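PDB 7KV1: SusD family protein from Bacteroides uniformis, which probably binds beta-glucans at the cell surface of a human gut bacterium, as a surface glycan-binding protein of the SusD family. Local coordinates for residues Met158-Phe163 with Met242-Glu247; Val166-Glu171 with Tyr189-Ala194; Met235-Met240 with Glu247-Lys252. All blocks are in the same frame, centred on the assembly; numbering follows the deposited sequence.

Helix 138-162 ends in residues 158-163, the first side of contact 1, whose loop stays open while the chain runs on. Residues 166-171 then run on as an irregular loop and meet helix 185-201, so contact 2 closes a 17-residue loop nested inside the 78-residue loop of contact 1. Next, residues 235-240 open contact 3 on helix 230-244; the end of the same helix closes contact 1, and residues 247-252 close contact 3, so the two cross and share Glu247. Tyr189 OH lies 2.6 Å from Asp246 OD2, a probable hydrogen bond joining contacts 1 and 2. Together they tie helices 138-162, 185-201, 230-244 and 250-262 into one packed group.

Contact 1 of 3, residues Met158-Phe163 with Met242-Glu247; sequences MLWHYF and MYQNDE
Two water molecules bridge the polar groups of this otherwise aromatic contact, in which Tyr243 meets His161 with its face and Trp160 with its edge. The stack on His161 is face-to-face: ring centroids lie 4.3 Å apart with planes at 28°, and CD2 of His161 sits above the centre of the tyrosine ring. The pairing with Trp160 is T-shaped, at 81° between planes, and its closest atoms are Trp160 CH2 and Tyr243 CD2 at 3.9 Å. Tyr243 can serve both because CG is anti to the backbone N (chi1 -165°), which carries the ring out toward helix 138-162. Its OH donates to one water, 2.6 Å away, which in turn donates to His161 O. Gln244, bent at its second torsion, sets OE1 at the indole edge, 3.3 Å from Trp160 CZ2; the second water accepts from Trp160 NE1 at 3.0 Å and donates to that OE1 at 2.6 Å. The buried imidazole is held by ND1 to Asn157 O, one turn back. The cluster thus joins the C-terminal ends of helices 138-162 and 230-244, the latter finishing in a Schellman motif at Asn245, while helix 468-474 packs against it through Phe470 on His161 and Val473 on Tyr243.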
loop_
_atom_site.group_PDB
_atom_site.type_symbol
_atom_site.label_atom_id
_atom_site.label_comp_id
_atom_site.label_asym_id
_atom_site.label_seq_id
_atom_site.Cartn_x
_atom_site.Cartn_y
_atom_site.Cartn_z
ATOM N N MET A 158 -9.040 0.872 1.770
ATOM C CA MET A 158 -8.425 2.058 1.130
ATOM C C MET A 158 -9.232 3.320 1.473
ATOM O O MET A 158 -8.644 4.301 1.960
ATOM C CB MET A 158 -8.337 1.866 -0.388
ATOM C CG MET A 158 -7.406 2.823 -1.059
ATOM S SD MET A 158 -7.248 2.393 -2.818
ATOM C CE MET A 158 -6.458 0.793 -2.710
ATOM N N LEU A 159 -10.547 3.287 1.298
ATOM C CA LEU A 159 -11.441 4.424 1.655
ATOM C C LEU A 159 -11.238 4.806 3.120
ATOM O O LEU A 159 -11.116 6.009 3.427
ATOM C CB LEU A 159 -12.898 4.035 1.410
ATOM C CG LEU A 159 -13.301 3.941 -0.056
ATOM C CD1 LEU A 159 -14.626 3.199 -0.185
ATOM C CD2 LEU A 159 -13.388 5.333 -0.698
ATOM N N TRP A 160 -11.271 3.810 3.989
ATOM C CA TRP A 160 -11.162 3.992 5.449
ATOM C C TRP A 160 -9.829 4.646 5.762
ATOM O O TRP A 160 -9.821 5.592 6.556
ATOM C CB TRP A 160 -11.307 2.636 6.139
ATOM C CG TRP A 160 -11.098 2.632 7.615
ATOM C CD1 TRP A 160 -11.803 3.301 8.571
ATOM C CD2 TRP A 160 -10.148 1.822 8.322
ATOM N NE1 TRP A 160 -11.304 3.008 9.820
ATOM C CE2 TRP A 160 -10.299 2.103 9.701
ATOM C CE3 TRP A 160 -9.114 0.966 7.922
ATOM C CZ2 TRP A 160 -9.471 1.542 10.675
ATOM C CZ3 TRP A 160 -8.353 0.347 8.889
ATOM C CH2 TRP A 160 -8.527 0.628 10.249
ATOM N N HIS A 161 -8.736 4.189 5.149
ATOM C CA HIS A 161 -7.374 4.720 5.452
ATOM C C HIS A 161 -7.282 6.202 5.078
ATOM O O HIS A 161 -6.658 6.970 5.842
ATOM C CB HIS A 161 -6.273 3.916 4.730
ATOM C CG HIS A 161 -5.673 2.787 5.502
ATOM N ND1 HIS A 161 -6.312 1.584 5.692
ATOM C CD2 HIS A 161 -4.480 2.675 6.138
ATOM C CE1 HIS A 161 -5.519 0.766 6.349
ATOM N NE2 HIS A 161 -4.402 1.425 6.674
ATOM N N TYR A 162 -7.817 6.578 3.914
ATOM C CA TYR A 162 -7.632 7.942 3.325
ATOM C C TYR A 162 -8.711 8.887 3.852
ATOM O O TYR A 162 -8.325 9.957 4.391
ATOM C CB TYR A 162 -7.574 7.891 1.790
ATOM C CG TYR A 162 -6.235 7.426 1.307
ATOM C CD1 TYR A 162 -5.120 8.240 1.380
ATOM C CD2 TYR A 162 -6.056 6.124 0.892
ATOM C CE1 TYR A 162 -3.865 7.779 1.006
ATOM C CE2 TYR A 162 -4.818 5.659 0.503
ATOM C CZ TYR A 162 -3.715 6.482 0.575
ATOM O OH TYR A 162 -2.489 5.999 0.236
ATOM N N PHE A 163 -9.993 8.516 3.724
ATOM C CA PHE A 163 -11.142 9.413 4.030
ATOM C C PHE A 163 -11.782 9.113 5.395
ATOM O O PHE A 163 -12.400 10.041 5.982
ATOM C CB PHE A 163 -12.190 9.330 2.925
ATOM C CG PHE A 163 -11.655 9.648 1.560
ATOM C CD1 PHE A 163 -11.495 10.970 1.156
ATOM C CD2 PHE A 163 -11.272 8.628 0.703
ATOM C CE1 PHE A 163 -10.967 11.264 -0.098
ATOM C CE2 PHE A 163 -10.771 8.927 -0.561
ATOM C CZ PHE A 163 -10.574 10.243 -0.937
ATOM N N MET A 242 -3.893 -3.231 13.272
ATOM C CA MET A 242 -2.780 -2.353 13.732
ATOM C C MET A 242 -3.148 -0.875 13.487
ATOM O O MET A 242 -2.839 -0.010 14.321
ATOM C CB MET A 242 -1.484 -2.778 13.040
ATOM C CG MET A 242 -1.039 -4.196 13.483
ATOM S SD MET A 242 0.245 -4.889 12.413
ATOM C CE MET A 242 1.684 -4.083 13.120
ATOM N N TYR A 243 -3.775 -0.565 12.361
ATOM C CA TYR A 243 -4.057 0.841 11.998
ATOM C C TYR A 243 -5.093 1.375 12.982
ATOM O O TYR A 243 -5.066 2.520 13.297
ATOM C CB TYR A 243 -4.535 0.997 10.550
ATOM C CG TYR A 243 -4.453 2.441 10.123
ATOM C CD1 TYR A 243 -3.232 3.032 9.873
ATOM C CD2 TYR A 243 -5.592 3.234 9.978
ATOM C CE1 TYR A 243 -3.135 4.373 9.549
ATOM C CE2 TYR A 243 -5.520 4.564 9.606
ATOM C CZ TYR A 243 -4.276 5.144 9.391
ATOM O OH TYR A 243 -4.172 6.467 9.065
ATOM N N GLN A 244 -6.002 0.531 13.443
ATOM C CA GLN A 244 -7.052 0.934 14.410
ATOM C C GLN A 244 -6.477 1.027 15.823
ATOM O O GLN A 244 -7.175 1.609 16.650
ATOM C CB GLN A 244 -8.200 -0.091 14.401
ATOM C CG GLN A 244 -9.420 0.241 15.240
ATOM C CD GLN A 244 -10.118 1.527 14.889
ATOM O OE1 GLN A 244 -9.799 2.207 13.907
ATOM N NE2 GLN A 244 -11.067 1.885 15.748
ATOM N N ASN A 245 -5.348 0.359 16.096
ATOM C CA ASN A 245 -4.774 0.161 17.457
ATOM C C ASN A 245 -5.799 -0.677 18.240
ATOM O O ASN A 245 -6.042 -0.399 19.421
ATOM C CB ASN A 245 -4.386 1.498 18.127
ATOM C CG ASN A 245 -3.056 2.029 17.625
ATOM O OD1 ASN A 245 -2.040 1.349 17.745
ATOM N ND2 ASN A 245 -3.071 3.178 16.958
ATOM N N ASP A 246 -6.429 -1.656 17.584
ATOM C CA ASP A 246 -7.496 -2.464 18.212
ATOM C C ASP A 246 -6.835 -3.564 19.059
ATOM O O ASP A 246 -6.673 -4.678 18.562
ATOM C CB ASP A 246 -8.444 -3.027 17.144
ATOM C CG ASP A 246 -9.541 -3.903 17.705
ATOM O OD1 ASP A 246 -9.609 -4.037 18.952
ATOM O OD2 ASP A 246 -10.302 -4.455 16.882
ATOM N N GLU A 247 -6.482 -3.262 20.294
ATOM C CA GLU A 247 -5.785 -4.222 21.195
ATOM C C GLU A 247 -6.580 -5.521 21.352
ATOM O O GLU A 247 -5.951 -6.563 21.474
ATOM C CB GLU A 247 -5.605 -3.615 22.571
ATOM C CG GLU A 247 -4.806 -2.339 22.569
ATOM C CD GLU A 247 -4.679 -1.827 23.985
ATOM O OE1 GLU A 247 -4.297 -2.656 24.852
ATOM O OE2 GLU A 247 -5.043 -0.648 24.225
HETATM O O HOH W 1 -11.283 3.972 12.706
HETATM O O HOH W 2 -6.310 7.683 8.291
#

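Contact 2 of 3, residues Val166-Glu171 with Tyr189-Ala194; sequences VPFYLE and YAELIA
Glu191 is the first residue of helix segment 189-194 to meet Phe168, and it does so mainly with its aliphatic part. Its CB comes within 3.5 Å of Phe168 CZ, and its CG stands over the ring face in a CH-pi contact, 4.3 Å from the centroid of the Phe168 ring and 26° off the normal. A bend at the second torsion (chi2 -88°) folds the chain back across the ring, so the carboxylate plane lies only 25° from the ring plane, with CD 3.7 Å from Phe168 CE1. One residue on, Leu192 approaches from another direction: its CD2 lies in the ring plane, at the edge, 3.9 Å from Phe168 CE2. That leucine also packs on Tyr156 and Met240. The Phe168 ring meets Tyr156 of helix 138-162 too, which places it between that helix and helix 185-201. The ring of Tyr183 meets Phe168 as well, and the Phe168 backbone is bonded to Pro181. No polar bond spans the two segments. Chemically, the methylenes of Glu191 act as an apolar lid on the ring, while the acidic end, which would probably be poorly suited to an aromatic face, is satisfied at OE2 by Tyr183 OH.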
loop_
_atom_site.group_PDB
_atom_site.type_symbol
_atom_site.label_atom_id
_atom_site.label_comp_id
_atom_site.label_asym_id
_atom_site.label_seq_id
_atom_site.Cartn_x
_atom_site.Cartn_y
_atom_site.Cartn_z
ATOM N N VAL A 166 -17.002 7.450 5.682
ATOM C CA VAL A 166 -17.407 7.202 4.278
ATOM C C VAL A 166 -18.760 6.501 4.234
ATOM O O VAL A 166 -19.123 5.789 5.160
ATOM C CB VAL A 166 -16.339 6.393 3.535
ATOM C CG1 VAL A 166 -15.024 7.153 3.476
ATOM C CG2 VAL A 166 -16.173 5.001 4.157
ATOM N N PRO A 167 -19.531 6.710 3.147
ATOM C CA PRO A 167 -20.693 5.878 2.827
ATOM C C PRO A 167 -20.327 4.387 2.867
ATOM O O PRO A 167 -19.297 3.976 2.322
ATOM C CB PRO A 167 -21.078 6.294 1.402
ATOM C CG PRO A 167 -20.581 7.710 1.321
ATOM C CD PRO A 167 -19.278 7.716 2.105
ATOM N N PHE A 168 -21.152 3.623 3.561
ATOM C CA PHE A 168 -20.940 2.183 3.786
ATOM C C PHE A 168 -22.164 1.407 3.302
ATOM O O PHE A 168 -23.245 1.598 3.871
ATOM C CB PHE A 168 -20.602 1.936 5.260
ATOM C CG PHE A 168 -20.007 0.569 5.423
ATOM C CD1 PHE A 168 -20.816 -0.531 5.589
ATOM C CD2 PHE A 168 -18.655 0.376 5.209
ATOM C CE1 PHE A 168 -20.270 -1.800 5.674
ATOM C CE2 PHE A 168 -18.120 -0.891 5.281
ATOM C CZ PHE A 168 -18.934 -1.971 5.493
ATOM N N TYR A 169 -22.000 0.574 2.276
ATOM C CA TYR A 169 -23.081 -0.309 1.770
ATOM C C TYR A 169 -22.511 -1.658 1.313
ATOM O O TYR A 169 -21.446 -1.688 0.630
ATOM C CB TYR A 169 -23.855 0.340 0.623
ATOM C CG TYR A 169 -23.073 0.837 -0.563
ATOM C CD1 TYR A 169 -22.407 2.045 -0.511
ATOM C CD2 TYR A 169 -23.130 0.178 -1.785
ATOM C CE1 TYR A 169 -21.789 2.577 -1.627
ATOM C CE2 TYR A 169 -22.500 0.683 -2.910
ATOM C CZ TYR A 169 -21.810 1.885 -2.826
ATOM O OH TYR A 169 -21.169 2.423 -3.917
ATOM N N LEU A 170 -23.238 -2.737 1.617
ATOM C CA LEU A 170 -22.893 -4.112 1.161
ATOM C C LEU A 170 -23.913 -4.623 0.121
ATOM O O LEU A 170 -23.802 -5.797 -0.265
ATOM C CB LEU A 170 -22.821 -5.010 2.395
ATOM C CG LEU A 170 -21.783 -4.618 3.442
ATOM C CD1 LEU A 170 -21.800 -5.602 4.606
ATOM C CD2 LEU A 170 -20.375 -4.504 2.850
ATOM N N GLU A 171 -24.827 -3.755 -0.352
ATOM C CA GLU A 171 -25.853 -4.002 -1.416
ATOM C C GLU A 171 -25.883 -2.751 -2.299
ATOM O O GLU A 171 -25.911 -1.627 -1.725
ATOM C CB GLU A 171 -27.263 -4.171 -0.825
ATOM N N TYR A 189 -14.522 0.696 10.473
ATOM C CA TYR A 189 -13.640 -0.344 11.080
ATOM C C TYR A 189 -14.462 -1.519 11.615
ATOM O O TYR A 189 -14.154 -2.647 11.258
ATOM C CB TYR A 189 -12.743 0.172 12.196
ATOM C CG TYR A 189 -11.954 -0.962 12.782
ATOM C CD1 TYR A 189 -10.874 -1.510 12.107
ATOM C CD2 TYR A 189 -12.295 -1.514 14.000
ATOM C CE1 TYR A 189 -10.137 -2.555 12.649
ATOM C CE2 TYR A 189 -11.596 -2.587 14.526
ATOM C CZ TYR A 189 -10.482 -3.086 13.874
ATOM O OH TYR A 189 -9.782 -4.151 14.399
ATOM N N ALA A 190 -15.422 -1.268 12.497
ATOM C CA ALA A 190 -16.200 -2.332 13.178
ATOM C C ALA A 190 -16.849 -3.233 12.127
ATOM O O ALA A 190 -16.753 -4.492 12.241
ATOM C CB ALA A 190 -17.239 -1.720 14.107
ATOM N N GLU A 191 -17.454 -2.624 11.116
ATOM C CA GLU A 191 -18.082 -3.355 10.002
ATOM C C GLU A 191 -17.054 -4.155 9.205
ATOM O O GLU A 191 -17.286 -5.364 8.951
ATOM C CB GLU A 191 -18.703 -2.386 9.010
ATOM C CG GLU A 191 -19.989 -1.842 9.514
ATOM C CD GLU A 191 -21.158 -2.714 9.155
ATOM O OE1 GLU A 191 -20.927 -3.898 8.843
ATOM O OE2 GLU A 191 -22.275 -2.175 9.185
ATOM N N LEU A 192 -16.021 -3.484 8.732
ATOM C CA LEU A 192 -15.032 -4.101 7.822
ATOM C C LEU A 192 -14.377 -5.307 8.493
ATOM O O LEU A 192 -14.219 -6.331 7.814
ATOM C CB LEU A 192 -13.942 -3.100 7.457
ATOM C CG LEU A 192 -14.206 -2.226 6.252
ATOM C CD1 LEU A 192 -12.891 -1.618 5.786
ATOM C CD2 LEU A 192 -14.881 -3.030 5.140
ATOM N N ILE A 193 -13.988 -5.149 9.752
ATOM C CA ILE A 193 -13.204 -6.190 10.480
ATOM C C ILE A 193 -14.136 -7.370 10.787
ATOM O O ILE A 193 -13.667 -8.533 10.656
ATOM C CB ILE A 193 -12.483 -5.605 11.715
ATOM C CG1 ILE A 193 -11.294 -6.472 12.112
ATOM C CG2 ILE A 193 -13.451 -5.403 12.887
ATOM C CD1 ILE A 193 -10.155 -6.475 11.072
ATOM N N ALA A 194 -15.427 -7.125 11.032
ATOM C CA ALA A 194 -16.464 -8.184 11.168
ATOM C C ALA A 194 -16.604 -8.931 9.847
ATOM O O ALA A 194 -16.583 -10.163 9.870
ATOM C CB ALA A 194 -17.814 -7.642 11.626
#

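Contact 3 of 3, residues Met235-Met240 with Glu247-Lys252; sequences MVYAEM and ESRFSK. With EDO (1,2-ethanediol), chain D.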
loop_
_atom_site.group_PDB
_atom_site.type_symbol
_atom_site.label_atom_id
_atom_site.label_comp_id
_atom_site.label_asym_id
_atom_site.label_seq_id
_atom_site.Cartn_x
_atom_site.Cartn_y
_atom_site.Cartn_z
ATOM N N MET A 235 -3.013 -10.644 6.072
ATOM C CA MET A 235 -2.203 -9.403 6.002
ATOM C C MET A 235 -3.137 -8.190 6.071
ATOM O O MET A 235 -2.803 -7.216 6.734
ATOM C CB MET A 235 -1.332 -9.412 4.741
ATOM C CG MET A 235 -0.262 -10.523 4.795
ATOM S SD MET A 235 0.898 -10.354 6.211
ATOM C CE MET A 235 1.859 -8.916 5.752
ATOM N N VAL A 236 -4.291 -8.247 5.433
ATOM C CA VAL A 236 -5.281 -7.134 5.533
ATOM C C VAL A 236 -5.758 -7.059 6.988
ATOM O O VAL A 236 -5.858 -5.945 7.570
ATOM C CB VAL A 236 -6.455 -7.323 4.558
ATOM C CG1 VAL A 236 -7.504 -6.244 4.803
ATOM C CG2 VAL A 236 -5.994 -7.293 3.109
ATOM N N TYR A 237 -6.025 -8.221 7.580
ATOM C CA TYR A 237 -6.541 -8.312 8.968
ATOM C C TYR A 237 -5.531 -7.609 9.890
ATOM O O TYR A 237 -5.934 -6.735 10.643
ATOM C CB TYR A 237 -6.806 -9.763 9.371
ATOM C CG TYR A 237 -7.445 -9.914 10.725
ATOM C CD1 TYR A 237 -8.819 -9.831 10.858
ATOM C CD2 TYR A 237 -6.697 -10.084 11.873
ATOM C CE1 TYR A 237 -9.440 -9.961 12.078
ATOM C CE2 TYR A 237 -7.300 -10.220 13.102
ATOM C CZ TYR A 237 -8.679 -10.208 13.201
ATOM O OH TYR A 237 -9.297 -10.327 14.404
ATOM N N ALA A 238 -4.256 -8.000 9.812
ATOM C CA ALA A 238 -3.170 -7.449 10.638
ATOM C C ALA A 238 -3.094 -5.948 10.379
ATOM O O ALA A 238 -3.047 -5.192 11.332
ATOM C CB ALA A 238 -1.867 -8.133 10.333
ATOM N N GLU A 239 -3.089 -5.549 9.116
ATOM C CA GLU A 239 -2.988 -4.132 8.722
ATOM C C GLU A 239 -4.100 -3.334 9.386
ATOM O O GLU A 239 -3.801 -2.288 9.990
ATOM C CB GLU A 239 -3.088 -3.996 7.200
ATOM C CG GLU A 239 -3.072 -2.543 6.764
ATOM C CD GLU A 239 -3.028 -2.402 5.269
ATOM O OE1 GLU A 239 -2.177 -3.099 4.640
ATOM O OE2 GLU A 239 -3.835 -1.614 4.750
ATOM N N MET A 240 -5.339 -3.809 9.289
ATOM C CA MET A 240 -6.479 -3.036 9.809
ATOM C C MET A 240 -6.432 -2.988 11.333
ATOM O O MET A 240 -6.667 -1.904 11.905
ATOM C CB MET A 240 -7.792 -3.658 9.346
ATOM C CG MET A 240 -8.005 -3.451 7.881
ATOM S SD MET A 240 -9.642 -3.997 7.326
ATOM C CE MET A 240 -10.743 -3.178 8.483
ATOM N N GLU A 247 -6.482 -3.262 20.294
ATOM C CA GLU A 247 -5.785 -4.222 21.195
ATOM C C GLU A 247 -6.580 -5.521 21.352
ATOM O O GLU A 247 -5.951 -6.563 21.474
ATOM C CB GLU A 247 -5.605 -3.615 22.571
ATOM C CG GLU A 247 -4.806 -2.339 22.569
ATOM C CD GLU A 247 -4.679 -1.827 23.985
ATOM O OE1 GLU A 247 -4.297 -2.656 24.852
ATOM O OE2 GLU A 247 -5.043 -0.648 24.225
ATOM N N SER A 248 -7.908 -5.460 21.344
ATOM C CA SER A 248 -8.785 -6.649 21.486
ATOM C C SER A 248 -8.448 -7.682 20.413
ATOM O O SER A 248 -8.722 -8.875 20.651
ATOM C CB SER A 248 -10.260 -6.316 21.489
ATOM O OG SER A 248 -10.724 -6.098 20.179
ATOM N N ARG A 249 -7.847 -7.282 19.298
ATOM C CA ARG A 249 -7.597 -8.242 18.188
ATOM C C ARG A 249 -6.110 -8.506 17.941
ATOM O O ARG A 249 -5.835 -9.226 16.968
ATOM C CB ARG A 249 -8.319 -7.729 16.941
ATOM C CG ARG A 249 -9.813 -8.032 16.964
ATOM C CD ARG A 249 -10.477 -7.543 15.700
ATOM N NE ARG A 249 -11.902 -7.882 15.567
ATOM C CZ ARG A 249 -12.937 -7.087 15.877
ATOM N NH1 ARG A 249 -12.752 -5.883 16.388
ATOM N NH2 ARG A 249 -14.172 -7.490 15.610
ATOM N N PHE A 250 -5.189 -8.001 18.772
ATOM C CA PHE A 250 -3.729 -8.154 18.548
ATOM C C PHE A 250 -3.346 -9.639 18.580
ATOM O O PHE A 250 -2.630 -10.101 17.708
ATOM C CB PHE A 250 -2.893 -7.363 19.552
ATOM C CG PHE A 250 -2.824 -5.875 19.332
ATOM C CD1 PHE A 250 -3.476 -5.254 18.274
ATOM C CD2 PHE A 250 -2.112 -5.090 20.213
ATOM C CE1 PHE A 250 -3.424 -3.883 18.108
ATOM C CE2 PHE A 250 -2.057 -3.712 20.051
ATOM C CZ PHE A 250 -2.729 -3.107 19.006
ATOM N N SER A 251 -3.804 -10.382 19.589
ATOM C CA SER A 251 -3.496 -11.832 19.724
ATOM C C SER A 251 -3.995 -12.625 18.507
ATOM O O SER A 251 -3.290 -13.523 18.030
ATOM C CB SER A 251 -4.068 -12.369 21.014
ATOM O OG SER A 251 -3.392 -11.735 22.095
ATOM N N LYS A 252 -5.206 -12.368 18.037
ATOM C CA LYS A 252 -5.720 -13.077 16.851
ATOM C C LYS A 252 -4.852 -12.709 15.644
ATOM O O LYS A 252 -4.496 -13.608 14.875
ATOM C CB LYS A 252 -7.184 -12.708 16.653
ATOM C CG LYS A 252 -7.947 -13.561 15.675
ATOM C CD LYS A 252 -9.437 -13.432 15.935
ATOM C CE LYS A 252 -10.276 -13.859 14.759
ATOM N NZ LYS A 252 -11.697 -13.501 14.964
HETATM C C1 EDO D . -4.865 1.109 2.354
HETATM O O1 EDO D . -5.331 0.889 1.031
HETATM C C2 EDO D . -3.462 0.673 2.548
HETATM O O2 EDO D . -3.305 -0.731 2.347
#
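Tyr237 lies on a regular helix, where Met240 N bonds to Val236 O at 2.8 Å, and faces a segment that starts as a 3-10 turn and becomes helix after Arg249, the N-cap residue. The two backbones keep apart, with Tyr237 CA and Lys252 CA 9.2 Å from each other. Side chains close the distance. With CG anti to the backbone N (chi1 -175°), Tyr237 sends its hydroxyl between two extended basic chains, 3.3 Å from Arg249 CD and 3.5 Å from Lys252 CD, crossing each at about a right angle. The OH sits at the edge of the guanidinium, whose plane is turned 74° from the ring. The two helices run antiparallel and are joined by the short connection 245-249, a helical hairpin consistent with the tetratricopeptide-like architecture of the SusD family. Glu197 OE2 bonds Tyr237 OH and forms salt bridges with Arg249 NE and Lys252 NZ. Elsewhere on helix 230-244, Glu239 OE2 accepts from O2 of an ethanediol at 2.6 Å, probably a crystallisation additive, and from Asn157 ND2. Replacing Glu239 by an alanine would probably leave Asn157 ND2 and Tyr406 OH, now paired with OE2 and OE1, without their carboxylate partner.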